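Lin2111 protein (Listeria innocua, PDB 3EDP) is of unknown function but, as a GntR-family protein with a UTRA domain, probably binds DNA and regulates transcription. Local coordinates at residues L10-K19 with T49-E60. Residues are numbered along the deposited sequence; the frame is centred on the assembly and turned at random.
Sequences LFEVIASKIK and TIRRAVDLLVEE
With its CG lodged between the backbone N and the carbonyl carbon (chi1 74°), Phe11 points its ring at helix 47-59, where Arg52 CB meets Phe11 CB and CG, and ring atom CE1 comes to 4.1 Å from Leu56 CD1. The two helices belong to the winged helix-turn-helix of the GntR family: helix 10-23 lies across helix 47-59, the second helix of the helix-turn-helix, which in relatives is the recognition helix. Phe11 enters as a knob into a hole made by Thr49, Arg52, Ala53 and Leu56. Its CB lies 3.6 Å from Arg52 CB; the two side chains cross at about a right angle, and the extended arginine then leads its guanidinium away from helix 10-23. One face of the ring carries the CG of Glu12, a methylene that also touches Leu56 CD1; the carboxylate of Glu12 instead pairs with Lys8.

The axes of segments 10-19 and 49-59 approach to 8.0 Å at a crossing angle of -57°, a closeness allowed by small residues at the crossing, where Ala15 CA and Ala53 CA are 4.6 Å apart. The Ala53 methyl rests against the backbone oxygen of Phe11, while Ala15 CB packs on Leu56 CD1 at 3.6 Å. On the flank nearer helix 36-42, Ile14 divides its branches: CD1 reaches the methyl of Thr49, and CG2 touches both Ala53 CB and Ile50 CD1. Ile50 continues onto Glu36, Leu39 and Gln40, joining this interface to the three-helix core.

Farther along, Leu57 turns both methyls to helix 10-23 and also touches Val63 of the wing: CD2 lies by Ala15 O, and CD1 presses tightly on Ile18 CG2 at 3.4 Å. Beyond it, Lys19 bends at chi3 (-46°) and forms a weak, salt-bridging hydrogen bond with the poorly ordered Glu60, NZ to OE2 3.4 Å.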
ATOM      1  N   LEU A  10       3.854 -51.943  -0.616  1.00 30.61           N
ATOM      2  CA  LEU A  10       4.992 -51.234  -1.191  1.00 33.33           C
ATOM      3  C   LEU A  10       4.797 -49.714  -1.334  1.00 28.06           C
ATOM      4  O   LEU A  10       5.715 -48.936  -1.076  1.00 30.45           O
ATOM      5  CB  LEU A  10       5.374 -51.848  -2.544  1.00 29.49           C
ATOM      6  CG  LEU A  10       6.589 -51.175  -3.189  1.00 34.80           C
ATOM      7  CD1 LEU A  10       7.831 -51.370  -2.323  1.00 37.75           C
ATOM      8  CD2 LEU A  10       6.813 -51.685  -4.608  1.00 34.14           C
ATOM      9  N   PHE A  11       3.612 -49.282  -1.746  1.00 25.27           N
ATOM     10  CA  PHE A  11       3.396 -47.840  -1.867  1.00 28.16           C
ATOM     11  C   PHE A  11       3.593 -47.134  -0.521  1.00 28.92           C
ATOM     12  O   PHE A  11       4.111 -46.017  -0.465  1.00 29.48           O
ATOM     13  CB  PHE A  11       2.041 -47.506  -2.508  1.00 23.46           C
ATOM     14  CG  PHE A  11       0.855 -47.731  -1.604  1.00 31.12           C
ATOM     15  CD1 PHE A  11       0.343 -46.688  -0.842  1.00 30.18           C
ATOM     16  CD2 PHE A  11       0.235 -48.973  -1.545  1.00 26.36           C
ATOM     17  CE1 PHE A  11      -0.764 -46.879  -0.018  1.00 36.16           C
ATOM     18  CE2 PHE A  11      -0.869 -49.177  -0.718  1.00 34.64           C
ATOM     19  CZ  PHE A  11      -1.370 -48.129   0.045  1.00 37.68           C
ATOM     20  N   GLU A  12       3.209 -47.798   0.567  1.00 28.04           N
ATOM     21  CA  GLU A  12       3.392 -47.212   1.895  1.00 34.15           C
ATOM     22  C   GLU A  12       4.865 -47.182   2.290  1.00 31.73           C
ATOM     23  O   GLU A  12       5.323 -46.228   2.919  1.00 37.43           O
ATOM     24  CB  GLU A  12       2.588 -47.968   2.955  1.00 38.14           C
ATOM     25  CG  GLU A  12       1.107 -47.666   2.951  1.00 47.12           C
ATOM     26  CD  GLU A  12       0.352 -48.457   4.009  1.00 58.77           C
ATOM     27  OE1 GLU A  12       1.006 -49.046   4.898  1.00 58.06           O
ATOM     28  OE2 GLU A  12      -0.897 -48.491   3.949  1.00 66.59           O
ATOM     29  N   VAL A  13       5.601 -48.230   1.927  1.00 32.37           N
ATOM     30  CA  VAL A  13       7.038 -48.254   2.191  1.00 31.76           C
ATOM     31  C   VAL A  13       7.703 -47.088   1.466  1.00 32.49           C
ATOM     32  O   VAL A  13       8.505 -46.350   2.047  1.00 36.04           O
ATOM     33  CB  VAL A  13       7.686 -49.591   1.759  1.00 40.46           C
ATOM     34  CG1 VAL A  13       9.205 -49.535   1.930  1.00 42.15           C
ATOM     35  CG2 VAL A  13       7.107 -50.737   2.562  1.00 40.34           C
ATOM     36  N   ILE A  14       7.338 -46.905   0.200  1.00 30.44           N
ATOM     37  CA  ILE A  14       7.898 -45.822  -0.602  1.00 25.23           C
ATOM     38  C   ILE A  14       7.474 -44.433  -0.106  1.00 31.38           C
ATOM     39  O   ILE A  14       8.295 -43.522  -0.047  1.00 28.71           O
ATOM     40  CB  ILE A  14       7.611 -46.023  -2.110  1.00 30.13           C
ATOM     41  CG1 ILE A  14       8.409 -47.227  -2.627  1.00 33.89           C
ATOM     42  CG2 ILE A  14       7.995 -44.788  -2.912  1.00 26.31           C
ATOM     43  CD1 ILE A  14       8.177 -47.511  -4.076  1.00 37.28           C
ATOM     44  N   ALA A  15       6.212 -44.275   0.284  1.00 30.10           N
ATOM     45  CA  ALA A  15       5.774 -43.004   0.873  1.00 29.50           C
ATOM     46  C   ALA A  15       6.613 -42.641   2.107  1.00 30.27           C
ATOM     47  O   ALA A  15       6.994 -41.487   2.288  1.00 34.43           O
ATOM     48  CB  ALA A  15       4.278 -43.054   1.236  1.00 25.54           C
ATOM     49  N   SER A  16       6.894 -43.633   2.949  1.00 33.11           N
ATOM     50  CA  SER A  16       7.717 -43.422   4.144  1.00 42.38           C
ATOM     51  C   SER A  16       9.122 -42.929   3.802  1.00 40.08           C
ATOM     52  O   SER A  16       9.681 -42.088   4.504  1.00 42.99           O
ATOM     53  CB  SER A  16       7.820 -44.710   4.967  1.00 45.52           C
ATOM     54  OG  SER A  16       6.552 -45.103   5.466  1.00 57.24           O
ATOM     55  N   LYS A  17       9.693 -43.465   2.728  1.00 37.90           N
ATOM     56  CA  LYS A  17      11.030 -43.068   2.299  1.00 40.30           C
ATOM     57  C   LYS A  17      11.037 -41.645   1.749  1.00 41.14           C
ATOM     58  O   LYS A  17      11.961 -40.873   2.013  1.00 40.59           O
ATOM     59  CB  LYS A  17      11.595 -44.066   1.278  1.00 41.23           C
ATOM     60  CG  LYS A  17      11.834 -45.460   1.873  1.00 44.61           C
ATOM     61  CD  LYS A  17      12.741 -46.318   1.009  1.00 52.35           C
ATOM     62  CE  LYS A  17      11.958 -47.081  -0.052  1.00 57.21           C
ATOM     63  NZ  LYS A  17      12.793 -48.129  -0.735  1.00 57.19           N
ATOM     64  N   ILE A  18      10.003 -41.289   0.993  1.00 38.77           N
ATOM     65  CA  ILE A  18       9.887 -39.917   0.511  1.00 36.12           C
ATOM     66  C   ILE A  18       9.692 -38.961   1.687  1.00 44.46           C
ATOM     67  O   ILE A  18      10.259 -37.868   1.718  1.00 42.87           O
ATOM     68  CB  ILE A  18       8.741 -39.757  -0.496  1.00 29.01           C
ATOM     69  CG1 ILE A  18       9.047 -40.573  -1.751  1.00 32.62           C
ATOM     70  CG2 ILE A  18       8.544 -38.264  -0.856  1.00 24.15           C
ATOM     71  CD1 ILE A  18       7.834 -40.948  -2.535  1.00 29.20           C
ATOM     72  N   LYS A  19       8.888 -39.385   2.654  1.00 47.56           N
ATOM     73  CA  LYS A  19       8.668 -38.604   3.864  1.00 49.41           C
ATOM     74  C   LYS A  19       9.999 -38.366   4.585  1.00 50.57           C
ATOM     75  O   LYS A  19      10.265 -37.266   5.065  1.00 44.70           O
ATOM     76  CB  LYS A  19       7.688 -39.338   4.777  1.00 52.17           C
ATOM     77  CG  LYS A  19       6.847 -38.441   5.664  1.00 59.13           C
ATOM     78  CD  LYS A  19       5.829 -39.261   6.445  1.00 59.22           C
ATOM     79  CE  LYS A  19       5.120 -40.263   5.544  1.00 63.35           C
ATOM     80  NZ  LYS A  19       4.319 -41.249   6.327  1.00 72.17           N
ATOM     81  N   THR A  49       2.429 -47.693  -8.362  1.00 25.57           N
ATOM     82  CA  THR A  49       2.997 -47.675  -7.024  1.00 24.31           C
ATOM     83  C   THR A  49       3.364 -46.247  -6.598  1.00 30.01           C
ATOM     84  O   THR A  49       3.025 -45.803  -5.498  1.00 25.82           O
ATOM     85  CB  THR A  49       4.216 -48.594  -6.950  1.00 22.65           C
ATOM     86  OG1 THR A  49       3.777 -49.948  -7.122  1.00 22.63           O
ATOM     87  CG2 THR A  49       4.930 -48.445  -5.609  1.00 22.43           C
ATOM     88  N   ILE A  50       4.042 -45.522  -7.479  1.00 21.41           N
ATOM     89  CA  ILE A  50       4.452 -44.155  -7.169  1.00 21.78           C
ATOM     90  C   ILE A  50       3.226 -43.254  -6.995  1.00 26.66           C
ATOM     91  O   ILE A  50       3.166 -42.430  -6.073  1.00 22.48           O
ATOM     92  CB  ILE A  50       5.372 -43.580  -8.259  1.00 23.99           C
ATOM     93  CG1 ILE A  50       6.720 -44.311  -8.261  1.00 27.42           C
ATOM     94  CG2 ILE A  50       5.563 -42.077  -8.075  1.00 22.57           C
ATOM     95  CD1 ILE A  50       7.416 -44.359  -6.915  1.00 25.06           C
ATOM     96  N   ARG A  51       2.232 -43.437  -7.857  1.00 21.87           N
ATOM     97  CA  ARG A  51       1.029 -42.596  -7.786  1.00 29.59           C
ATOM     98  C   ARG A  51       0.316 -42.797  -6.449  1.00 27.22           C
ATOM     99  O   ARG A  51      -0.214 -41.851  -5.855  1.00 24.73           O
ATOM    100  CB  ARG A  51       0.079 -42.864  -8.958  1.00 31.19           C
ATOM    101  CG  ARG A  51      -1.255 -42.111  -8.843  1.00 43.83           C
ATOM    102  CD  ARG A  51      -2.189 -42.397 -10.017  1.00 50.54           C
ATOM    103  NE  ARG A  51      -2.552 -43.811 -10.115  1.00 64.58           N
ATOM    104  CZ  ARG A  51      -2.147 -44.624 -11.089  1.00 72.77           C
ATOM    105  NH1 ARG A  51      -2.528 -45.898 -11.097  1.00 71.59           N
ATOM    106  NH2 ARG A  51      -1.365 -44.164 -12.060  1.00 75.00           N
ATOM    107  N   ARG A  52       0.329 -44.034  -5.965  1.00 25.06           N
ATOM    108  CA  ARG A  52      -0.275 -44.355  -4.675  1.00 28.39           C
ATOM    109  C   ARG A  52       0.523 -43.789  -3.500  1.00 26.49           C
ATOM    110  O   ARG A  52      -0.056 -43.330  -2.518  1.00 25.62           O
ATOM    111  CB  ARG A  52      -0.441 -45.863  -4.520  1.00 27.59           C
ATOM    112  CG  ARG A  52      -1.526 -46.459  -5.411  1.00 28.53           C
ATOM    113  CD  ARG A  52      -1.374 -47.972  -5.493  1.00 31.58           C
ATOM    114  NE  ARG A  52      -2.550 -48.617  -6.062  1.00 30.75           N
ATOM    115  CZ  ARG A  52      -2.607 -49.902  -6.394  1.00 36.18           C
ATOM    116  NH1 ARG A  52      -1.535 -50.682  -6.225  1.00 29.02           N
ATOM    117  NH2 ARG A  52      -3.737 -50.403  -6.895  1.00 30.87           N
ATOM    118  N   ALA A  53       1.846 -43.845  -3.596  1.00 23.19           N
ATOM    119  CA  ALA A  53       2.703 -43.274  -2.568  1.00 27.21           C
ATOM    120  C   ALA A  53       2.447 -41.771  -2.464  1.00 29.12           C
ATOM    121  O   ALA A  53       2.268 -41.238  -1.369  1.00 32.08           O
ATOM    122  CB  ALA A  53       4.178 -43.540  -2.885  1.00 24.32           C
ATOM    123  N   VAL A  54       2.429 -41.100  -3.614  1.00 24.59           N
ATOM    124  CA  VAL A  54       2.213 -39.661  -3.656  1.00 25.34           C
ATOM    125  C   VAL A  54       0.810 -39.302  -3.136  1.00 31.89           C
ATOM    126  O   VAL A  54       0.670 -38.376  -2.340  1.00 32.56           O
ATOM    127  CB  VAL A  54       2.463 -39.071  -5.077  1.00 27.64           C
ATOM    128  CG1 VAL A  54       2.113 -37.574  -5.125  1.00 31.24           C
ATOM    129  CG2 VAL A  54       3.918 -39.278  -5.495  1.00 31.95           C
ATOM    130  N   ASP A  55      -0.216 -40.043  -3.568  1.00 28.19           N
ATOM    131  CA  ASP A  55      -1.581 -39.826  -3.060  1.00 33.67           C
ATOM    132  C   ASP A  55      -1.573 -39.806  -1.537  1.00 31.95           C
ATOM    133  O   ASP A  55      -2.237 -38.990  -0.907  1.00 28.96           O
ATOM    134  CB  ASP A  55      -2.537 -40.937  -3.501  1.00 27.99           C
ATOM    135  CG  ASP A  55      -2.969 -40.818  -4.944  1.00 36.86           C
ATOM    136  OD1 ASP A  55      -2.623 -39.823  -5.619  1.00 40.83           O
ATOM    137  OD2 ASP A  55      -3.669 -41.748  -5.403  1.00 43.12           O
ATOM    138  N   LEU A  56      -0.830 -40.739  -0.957  1.00 29.76           N
ATOM    139  CA  LEU A  56      -0.692 -40.838   0.490  1.00 33.58           C
ATOM    140  C   LEU A  56      -0.029 -39.582   1.063  1.00 36.97           C
ATOM    141  O   LEU A  56      -0.453 -39.059   2.098  1.00 34.82           O
ATOM    142  CB  LEU A  56       0.136 -42.077   0.841  1.00 35.18           C
ATOM    143  CG  LEU A  56       0.009 -42.713   2.223  1.00 47.32           C
ATOM    144  CD1 LEU A  56       0.907 -43.939   2.304  1.00 43.52           C
ATOM    145  CD2 LEU A  56       0.372 -41.727   3.310  1.00 56.04           C
ATOM    146  N   LEU A  57       1.017 -39.101   0.395  1.00 29.12           N
ATOM    147  CA  LEU A  57       1.709 -37.900   0.849  1.00 32.41           C
ATOM    148  C   LEU A  57       0.821 -36.664   0.718  1.00 31.67           C
ATOM    149  O   LEU A  57       0.814 -35.797   1.592  1.00 33.92           O
ATOM    150  CB  LEU A  57       3.021 -37.716   0.089  1.00 26.40           C
ATOM    151  CG  LEU A  57       3.980 -38.890   0.302  1.00 32.44           C
ATOM    152  CD1 LEU A  57       5.166 -38.790  -0.648  1.00 33.56           C
ATOM    153  CD2 LEU A  57       4.437 -38.941   1.744  1.00 28.01           C
ATOM    154  N   VAL A  58       0.067 -36.595  -0.375  1.00 28.25           N
ATOM    155  CA  VAL A  58      -0.859 -35.489  -0.588  1.00 26.14           C
ATOM    156  C   VAL A  58      -1.937 -35.473   0.501  1.00 36.74           C
ATOM    157  O   VAL A  58      -2.251 -34.420   1.063  1.00 39.39           O
ATOM    158  CB  VAL A  58      -1.518 -35.561  -1.972  1.00 23.36           C
ATOM    159  CG1 VAL A  58      -2.738 -34.605  -2.051  1.00 30.32           C
ATOM    160  CG2 VAL A  58      -0.500 -35.237  -3.058  1.00 23.32           C
ATOM    161  N   GLU A  59      -2.485 -36.647   0.797  1.00 34.35           N
ATOM    162  CA  GLU A  59      -3.518 -36.801   1.814  1.00 37.46           C
ATOM    163  C   GLU A  59      -2.999 -36.363   3.179  1.00 45.70           C
ATOM    164  O   GLU A  59      -3.733 -35.768   3.971  1.00 41.02           O
ATOM    165  CB  GLU A  59      -3.992 -38.256   1.869  1.00 46.71           C
ATOM    166  CG  GLU A  59      -4.939 -38.566   3.010  1.00 58.03           C
ATOM    167  CD  GLU A  59      -5.291 -40.040   3.090  1.00 77.70           C
ATOM    168  OE1 GLU A  59      -4.878 -40.808   2.193  1.00 84.62           O
ATOM    169  OE2 GLU A  59      -5.981 -40.432   4.055  1.00 88.39           O
ATOM    170  N   GLU A  60      -1.726 -36.652   3.441  1.00 40.18           N
ATOM    171  CA  GLU A  60      -1.086 -36.271   4.694  1.00 42.94           C
ATOM    172  C   GLU A  60      -0.689 -34.796   4.705  1.00 44.75           C
ATOM    173  O   GLU A  60      -0.203 -34.290   5.713  1.00 43.47           O
ATOM    174  CB  GLU A  60       0.145 -37.142   4.961  1.00 49.11           C
ATOM    175  CG  GLU A  60      -0.167 -38.526   5.508  1.00 68.76           C
ATOM    176  CD  GLU A  60       1.072 -39.407   5.629  1.00 84.52           C
ATOM    177  OE1 GLU A  60       1.983 -39.274   4.784  1.00 91.40           O
ATOM    178  OE2 GLU A  60       1.133 -40.235   6.563  1.00 87.66           O
TER